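Local coordinates for protein adenylate cyclase (Hippeastrum hybrid cultivar, PDB 6YP4) that acts predominantly as a triphosphatase of the CYTH family, although it was first taken for an adenylyl cyclase, and binds a GTP analogue together with magnesium, at residues N34-T39 and G131-V136; V47-R52 and L66-K71. One frame throughout, in Å; residues are numbered along the deposited sequence. Where two conformers were deposited one is given.

Overall arrangement
Interactions 1 and 2 belong to one curled antiparallel sheet, with their centres about 13 Å apart. Strand 26-39 pairs with strand 127-141 in interaction 1 and with strand 49-56 on its other edge, and strand 49-56 then forms the hairpin of interaction 2, which along the chain is nested within the loop closed by interaction 1. A probable hydrogen bond, Phe37 N to Leu51 O at 3.1 Å, joins the two contacts, and Phe36 CE2 packs 3.5 Å from Arg52 CG. Interaction 2 supplies Arg52 and Lys67 to the phosphates of the bound nucleotide analogue. Interaction 1 lies behind this first shell, with the Asn135 side chain about 6 Å from a bound analogue.

Interaction 1: residues N34-T39 and G131-V136; sequences NLFFDT and GGFRNV
The amide of Asn34 donates a nearly straight hydrogen bond to Phe133, with Asn34 N 2.8 Å from Phe133 O and an N-H...O angle of 169°. The return bond, from Phe133 N to Asn34 O, is 3.0 Å long and more bent, which makes Asn34 and Phe133 an antiparallel hydrogen-bonded pair. Asn34 O is also approached by Gly132 CA at 3.0 Å in a CA-H...O contact. Here the backbones are close enough that a beta carbon on Gly132 would collide with Asn34 O. Gly131, whose O accepts Phe36 N, has a positive phi of 94° that is readily reached only without a side chain.

On the face that carries Asn34, Phe36 and Phe133, Phe133 is the common partner. With CG between the backbone N and the carbonyl carbon (chi1 56°), its ring is brought back beside segment 34-39, where two side chains, Asn34 and Phe36, meet it. Asn34 CB lies over one face, and Asn34 ND2 comes 3.4 Å from Phe133 CE1, the amide plane steeply inclined to the ring. The Phe36 and Phe133 rings are nearly parallel but slid so far apart that they barely overlap, their centroids separated by 5.8 Å; contact is made where Phe36 CE1 approaches Phe133 CE2 at 3.4 Å.

Asn34 OD1 accepts a hydrogen bond from Arg54 NE, consistent with a second-shell role in positioning that pocket residue. Phe133 also meets the ring of Tyr155, and Phe36 that of Phe196. In this curled sheet, characteristic of the CYTH triphosphate-tunnel fold, strand 49-56 flanks strand 26-39, strand 147-155 flanks strand 127-141, and helix 88-96 packs against Leu35 and Phe37.

Interaction 2: residues V47-R52 and L66-K71; sequences VFSALR and LKSRPK. With GCP (phosphomethylphosphonic acid guanylate ester), chain B.
Arg52 and Lys67 converge on O1B of the bound GTP analogue: Arg52 NH1 lies 3.0 Å from GCP O1B, in the guanidinium plane, and Lys67 NZ lies 3.0 Å from GCP O1B as well. Arg52 NH2 makes a shorter bond, 2.6 Å, to GCP O2A, so its guanidinium spans two phosphates. The Arg52 chain is extended as far as CD and bends at chi3 (67°), which turns NE out of that line. Arg52 NH1 and Lys67 NZ stand 4.4 Å apart, a like-charge approach that the shared phosphate oxygen would probably offset. A leucine in place of Arg52 would probably leave GCP O2A without its short bond and O1B held, of these two side chains, by Lys67 alone.

The hairpin of strands 49-56 and 61-73, part of the CYTH tunnel sheet, sets these side chains. Ala50 and Lys67 form an antiparallel hydrogen-bonded pair, Ala50 N to Lys67 O at 2.8 Å and Lys67 N to Ala50 O at 2.9 Å. On the opposite face Ser49 OG and Ser68 OG share a 3.0 Å hydrogen bond beside Leu66, whose CD1 touches Ser49 CB and whose side chain packs on helix 109-118. Farther out, Arg69 N bonds Phe48 O, while Arg69 NH2 forms a salt bridge with Glu80.

Interaction 1: residues N34-T39 and G131-V136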
loop_
_atom_site.group_PDB
_atom_site.type_symbol
_atom_site.label_atom_id
_atom_site.label_comp_id
_atom_site.label_asym_id
_atom_site.label_seq_id
_atom_site.Cartn_x
_atom_site.Cartn_y
_atom_site.Cartn_z
ATOM N N ASN A 34 16.933 1.440 4.836
ATOM C CA ASN A 34 17.123 1.957 3.489
ATOM C C ASN A 34 18.614 1.996 3.169
ATOM O O ASN A 34 19.379 2.649 3.885
ATOM C CB ASN A 34 16.529 3.361 3.368
ATOM C CG ASN A 34 15.051 3.410 3.717
ATOM O OD1 ASN A 34 14.236 2.802 3.039
ATOM N ND2 ASN A 34 14.692 4.202 4.730
ATOM N N LEU A 35 19.030 1.321 2.099
ATOM C CA LEU A 35 20.413 1.398 1.638
ATOM C C LEU A 35 20.483 1.968 0.225
ATOM O O LEU A 35 19.572 1.774 -0.586
ATOM C CB LEU A 35 21.096 0.036 1.673
ATOM C CG LEU A 35 21.498 -0.429 3.067
ATOM C CD1 LEU A 35 20.299 -0.905 3.872
ATOM C CD2 LEU A 35 22.525 -1.521 2.944
ATOM N N PHE A 36 21.584 2.663 -0.078
ATOM C CA PHE A 36 21.713 3.402 -1.329
ATOM C C PHE A 36 23.019 3.064 -2.042
ATOM O O PHE A 36 24.020 2.691 -1.416
ATOM C CB PHE A 36 21.631 4.920 -1.087
ATOM C CG PHE A 36 20.345 5.354 -0.462
ATOM C CD1 PHE A 36 20.202 5.352 0.923
ATOM C CD2 PHE A 36 19.274 5.753 -1.248
ATOM C CE1 PHE A 36 19.020 5.732 1.515
ATOM C CE2 PHE A 36 18.084 6.126 -0.662
ATOM C CZ PHE A 36 17.960 6.128 0.721
ATOM N N PHE A 37 22.994 3.216 -3.369
ATOM C CA PHE A 37 24.058 2.748 -4.249
ATOM C C PHE A 37 24.269 3.737 -5.385
ATOM O O PHE A 37 23.337 4.437 -5.792
ATOM C CB PHE A 37 23.718 1.355 -4.826
ATOM C CG PHE A 37 23.430 0.336 -3.786
ATOM C CD1 PHE A 37 24.440 -0.505 -3.342
ATOM C CD2 PHE A 37 22.155 0.226 -3.232
ATOM C CE1 PHE A 37 24.186 -1.450 -2.375
ATOM C CE2 PHE A 37 21.888 -0.710 -2.260
ATOM C CZ PHE A 37 22.904 -1.553 -1.822
ATOM N N ASP A 38 25.503 3.787 -5.894
ATOM C CA ASP A 38 25.892 4.689 -6.973
ATOM C C ASP A 38 27.247 4.216 -7.484
ATOM O O ASP A 38 27.878 3.336 -6.890
ATOM C CB ASP A 38 25.958 6.146 -6.497
ATOM C CG ASP A 38 25.840 7.154 -7.636
ATOM O OD1 ASP A 38 26.049 6.761 -8.805
ATOM O OD2 ASP A 38 25.549 8.350 -7.360
ATOM N N THR A 39 27.683 4.792 -8.603
ATOM C CA THR A 39 29.051 4.573 -9.052
ATOM C C THR A 39 30.028 5.263 -8.107
ATOM O O THR A 39 29.671 6.174 -7.350
ATOM C CB THR A 39 29.280 5.124 -10.456
ATOM O OG1 THR A 39 29.033 6.542 -10.455
ATOM C CG2 THR A 39 28.390 4.424 -11.474
ATOM N N GLY A 131 25.842 3.614 2.048
ATOM C CA GLY A 131 25.321 3.498 3.392
ATOM C C GLY A 131 23.812 3.640 3.408
ATOM O O GLY A 131 23.135 3.484 2.385
ATOM N N GLY A 132 23.280 3.962 4.578
ATOM C CA GLY A 132 21.840 4.099 4.690
ATOM C C GLY A 132 21.395 4.488 6.078
ATOM O O GLY A 132 22.184 4.980 6.887
ATOM N N PHE A 133 20.110 4.265 6.344
ATOM C CA PHE A 133 19.506 4.666 7.608
ATOM C C PHE A 133 18.238 3.852 7.829
ATOM O O PHE A 133 17.744 3.173 6.928
ATOM C CB PHE A 133 19.213 6.176 7.649
ATOM C CG PHE A 133 18.335 6.663 6.521
ATOM C CD1 PHE A 133 16.948 6.704 6.660
ATOM C CD2 PHE A 133 18.896 7.086 5.319
ATOM C CE1 PHE A 133 16.130 7.141 5.611
ATOM C CE2 PHE A 133 18.080 7.537 4.270
ATOM C CZ PHE A 133 16.695 7.555 4.420
ATOM N N ARG A 134 17.705 3.965 9.045
ATOM C CA ARG A 134 16.578 3.195 9.548
ATOM C C ARG A 134 15.347 4.105 9.652
ATOM O O ARG A 134 15.473 5.318 9.850
ATOM C CB ARG A 134 16.948 2.589 10.920
ATOM C CG ARG A 134 15.843 1.943 11.761
ATOM C CD ARG A 134 16.343 1.687 13.205
ATOM N NE ARG A 134 15.539 0.710 13.952
ATOM C CZ ARG A 134 14.579 1.022 14.822
ATOM N NH1 ARG A 134 13.905 0.063 15.451
ATOM N NH2 ARG A 134 14.291 2.292 15.073
ATOM N N ASN A 135 14.157 3.527 9.503
ATOM C CA ASN A 135 12.940 4.326 9.628
ATOM C C ASN A 135 11.798 3.442 10.110
ATOM O O ASN A 135 11.622 2.326 9.609
ATOM C CB ASN A 135 12.584 4.996 8.290
ATOM C CG ASN A 135 11.322 5.864 8.362
ATOM O OD1 ASN A 135 11.339 6.971 8.917
ATOM N ND2 ASN A 135 10.228 5.384 7.750
ATOM N N VAL A 136 11.064 3.929 11.105
ATOM C CA VAL A 136 9.840 3.300 11.587
ATOM C C VAL A 136 8.661 4.037 10.969
ATOM O O VAL A 136 8.520 5.249 11.147
ATOM C CB VAL A 136 9.753 3.318 13.118
ATOM C CG1 VAL A 136 8.439 2.646 13.577
ATOM C CG2 VAL A 136 10.937 2.597 13.716
#

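Interaction 2: residues V47-R52 and L66-K71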
loop_
_atom_site.group_PDB
_atom_site.type_symbol
_atom_site.label_atom_id
_atom_site.label_comp_id
_atom_site.label_asym_id
_atom_site.label_seq_id
_atom_site.Cartn_x
_atom_site.Cartn_y
_atom_site.Cartn_z
ATOM N N VAL A 47 23.135 13.203 -12.083
ATOM C CA VAL A 47 21.900 13.405 -12.826
ATOM C C VAL A 47 20.690 13.418 -11.892
ATOM O O VAL A 47 19.556 13.222 -12.340
ATOM C CB VAL A 47 21.744 12.362 -13.947
ATOM C CG1 VAL A 47 22.963 12.377 -14.853
ATOM C CG2 VAL A 47 21.537 10.975 -13.361
ATOM N N PHE A 48 20.922 13.623 -10.591
ATOM C CA PHE A 48 19.860 13.887 -9.616
ATOM C C PHE A 48 19.000 12.650 -9.363
ATOM O O PHE A 48 17.779 12.738 -9.231
ATOM C CB PHE A 48 19.009 15.079 -10.062
ATOM C CG PHE A 48 19.835 16.279 -10.449
ATOM C CD1 PHE A 48 20.834 16.743 -9.605
ATOM C CD2 PHE A 48 19.640 16.916 -11.666
ATOM C CE1 PHE A 48 21.616 17.835 -9.962
ATOM C CE2 PHE A 48 20.416 18.012 -12.027
ATOM C CZ PHE A 48 21.404 18.469 -11.172
ATOM N N SER A 49 19.648 11.495 -9.262
ATOM C CA SER A 49 18.971 10.213 -9.160
ATOM C C SER A 49 19.471 9.469 -7.933
ATOM O O SER A 49 20.636 9.592 -7.539
ATOM C CB SER A 49 19.200 9.353 -10.413
ATOM O OG SER A 49 18.566 9.911 -11.553
ATOM N N ALA A 50 18.569 8.678 -7.354
ATOM C CA ALA A 50 18.803 7.937 -6.124
ATOM C C ALA A 50 18.363 6.495 -6.338
ATOM O O ALA A 50 17.217 6.251 -6.734
ATOM C CB ALA A 50 18.029 8.569 -4.967
ATOM N N LEU A 51 19.271 5.542 -6.095
ATOM C CA LEU A 51 18.972 4.109 -6.218
ATOM C C LEU A 51 18.996 3.496 -4.820
ATOM O O LEU A 51 20.050 3.458 -4.166
ATOM C CB LEU A 51 19.975 3.429 -7.148
ATOM C CG LEU A 51 19.910 1.928 -7.449
ATOM C CD1 LEU A 51 18.617 1.588 -8.140
ATOM C CD2 LEU A 51 21.094 1.559 -8.339
ATOM N N ARG A 52 17.833 3.018 -4.367
ATOM C CA ARG A 52 17.606 2.560 -3.001
ATOM C C ARG A 52 17.192 1.097 -2.995
ATOM O O ARG A 52 16.355 0.682 -3.804
ATOM C CB ARG A 52 16.502 3.399 -2.336
ATOM C CG ARG A 52 16.212 3.115 -0.835
ATOM C CD ARG A 52 15.043 3.985 -0.336
ATOM N NE ARG A 52 13.760 3.627 -0.956
ATOM C CZ ARG A 52 12.688 4.420 -0.989
ATOM N NH1 ARG A 52 12.726 5.629 -0.449
ATOM N NH2 ARG A 52 11.567 4.003 -1.561
ATOM N N LEU A 66 14.360 3.468 -8.241
ATOM C CA LEU A 66 15.127 4.571 -8.805
ATOM C C LEU A 66 14.257 5.817 -8.740
ATOM O O LEU A 66 13.130 5.811 -9.239
ATOM C CB LEU A 66 15.562 4.267 -10.241
ATOM C CG LEU A 66 16.320 5.381 -10.972
ATOM C CD1 LEU A 66 17.672 5.629 -10.293
ATOM C CD2 LEU A 66 16.521 4.995 -12.415
ATOM N N LYS A 67 14.750 6.865 -8.087
ATOM C CA LYS A 67 14.015 8.121 -7.970
ATOM C C LYS A 67 14.843 9.249 -8.569
ATOM O O LYS A 67 16.029 9.383 -8.255
ATOM C CB LYS A 67 13.690 8.438 -6.520
ATOM C CG LYS A 67 12.562 7.639 -5.939
ATOM C CD LYS A 67 12.616 7.730 -4.437
ATOM C CE LYS A 67 11.243 7.617 -3.815
ATOM N NZ LYS A 67 11.002 8.785 -2.934
ATOM N N SER A 68 14.215 10.077 -9.407
ATOM C CA SER A 68 14.949 11.005 -10.250
ATOM C C SER A 68 14.321 12.390 -10.232
ATOM O O SER A 68 13.093 12.532 -10.251
ATOM C CB SER A 68 15.015 10.498 -11.688
ATOM O OG SER A 68 15.682 9.250 -11.740
ATOM N N ARG A 69 15.192 13.405 -10.220
ATOM C CA ARG A 69 14.865 14.825 -10.300
ATOM C C ARG A 69 13.712 15.205 -9.374
ATOM O O ARG A 69 12.622 15.544 -9.856
ATOM C CB ARG A 69 14.549 15.193 -11.753
ATOM C CG ARG A 69 15.781 15.128 -12.655
ATOM C CD ARG A 69 15.445 15.171 -14.133
ATOM N NE ARG A 69 14.678 14.002 -14.554
ATOM C CZ ARG A 69 15.210 12.812 -14.815
ATOM N NH1 ARG A 69 16.518 12.625 -14.692
ATOM N NH2 ARG A 69 14.435 11.802 -15.193
ATOM N N PRO A 70 13.902 15.153 -8.054
ATOM C CA PRO A 70 12.817 15.547 -7.145
ATOM C C PRO A 70 12.633 17.056 -7.105
ATOM O O PRO A 70 13.576 17.829 -7.290
ATOM C CB PRO A 70 13.276 15.023 -5.780
ATOM C CG PRO A 70 14.732 14.814 -5.910
ATOM C CD PRO A 70 15.011 14.492 -7.342
ATOM N N LYS A 71 11.393 17.467 -6.851
ATOM C CA LYS A 71 11.051 18.862 -6.612
ATOM C C LYS A 71 10.231 18.951 -5.334
ATOM O O LYS A 71 9.460 18.039 -5.011
ATOM C CB LYS A 71 10.271 19.472 -7.789
ATOM C CG LYS A 71 10.872 19.193 -9.162
ATOM C CD LYS A 71 10.468 20.257 -10.177
ATOM C CE LYS A 71 10.005 19.642 -11.495
ATOM N NZ LYS A 71 9.575 20.686 -12.474
HETATM P PG GCP B . 9.707 9.445 1.487
HETATM O O1G GCP B . 9.260 10.781 2.000
HETATM O O2G GCP B . 10.245 8.595 2.617
HETATM O O3G GCP B . 10.767 9.638 0.431
HETATM C C3B GCP B . 8.256 8.609 0.757
HETATM P PB GCP B . 8.810 6.989 0.044
HETATM O O1B GCP B . 10.144 7.091 -0.636
HETATM O O2B GCP B . 8.796 5.908 1.096
HETATM O O3A GCP B . 7.684 6.623 -1.096
HETATM P PA GCP B . 7.641 5.105 -1.726
HETATM O O1A GCP B . 7.426 5.262 -3.221
HETATM O O2A GCP B . 8.985 4.460 -1.462
HETATM O "O5'" GCP B . 6.424 4.204 -0.980
HETATM C "C5'" GCP B . 5.480 4.879 -0.159
HETATM C "C4'" GCP B . 4.558 5.850 -1.014
HETATM O "O4'" GCP B . 4.012 5.213 -2.328
HETATM C "C3'" GCP B . 3.520 6.145 -0.330
HETATM O "O3'" GCP B . 3.225 7.558 -0.465
HETATM C "C2'" GCP B . 2.272 5.161 -0.862
HETATM O "O2'" GCP B . 0.979 5.872 -0.928
HETATM C "C1'" GCP B . 2.595 4.643 -1.984
HETATM N N9 GCP B . 2.641 3.132 -1.856
HETATM C C8 GCP B . 3.799 2.504 -1.618
HETATM N N7 GCP B . 3.571 1.180 -1.551
HETATM C C5 GCP B . 2.258 0.985 -1.746
HETATM C C6 GCP B . 1.480 -0.170 -1.780
HETATM O O6 GCP B . 1.985 -1.231 -1.616
HETATM N N1 GCP B . 0.168 -0.085 -1.998
HETATM C C2 GCP B . -0.411 1.132 -2.186
HETATM N N2 GCP B . -1.853 1.102 -2.415
HETATM N N3 GCP B . 0.347 2.262 -2.151
HETATM C C4 GCP B . 1.681 2.186 -1.931
#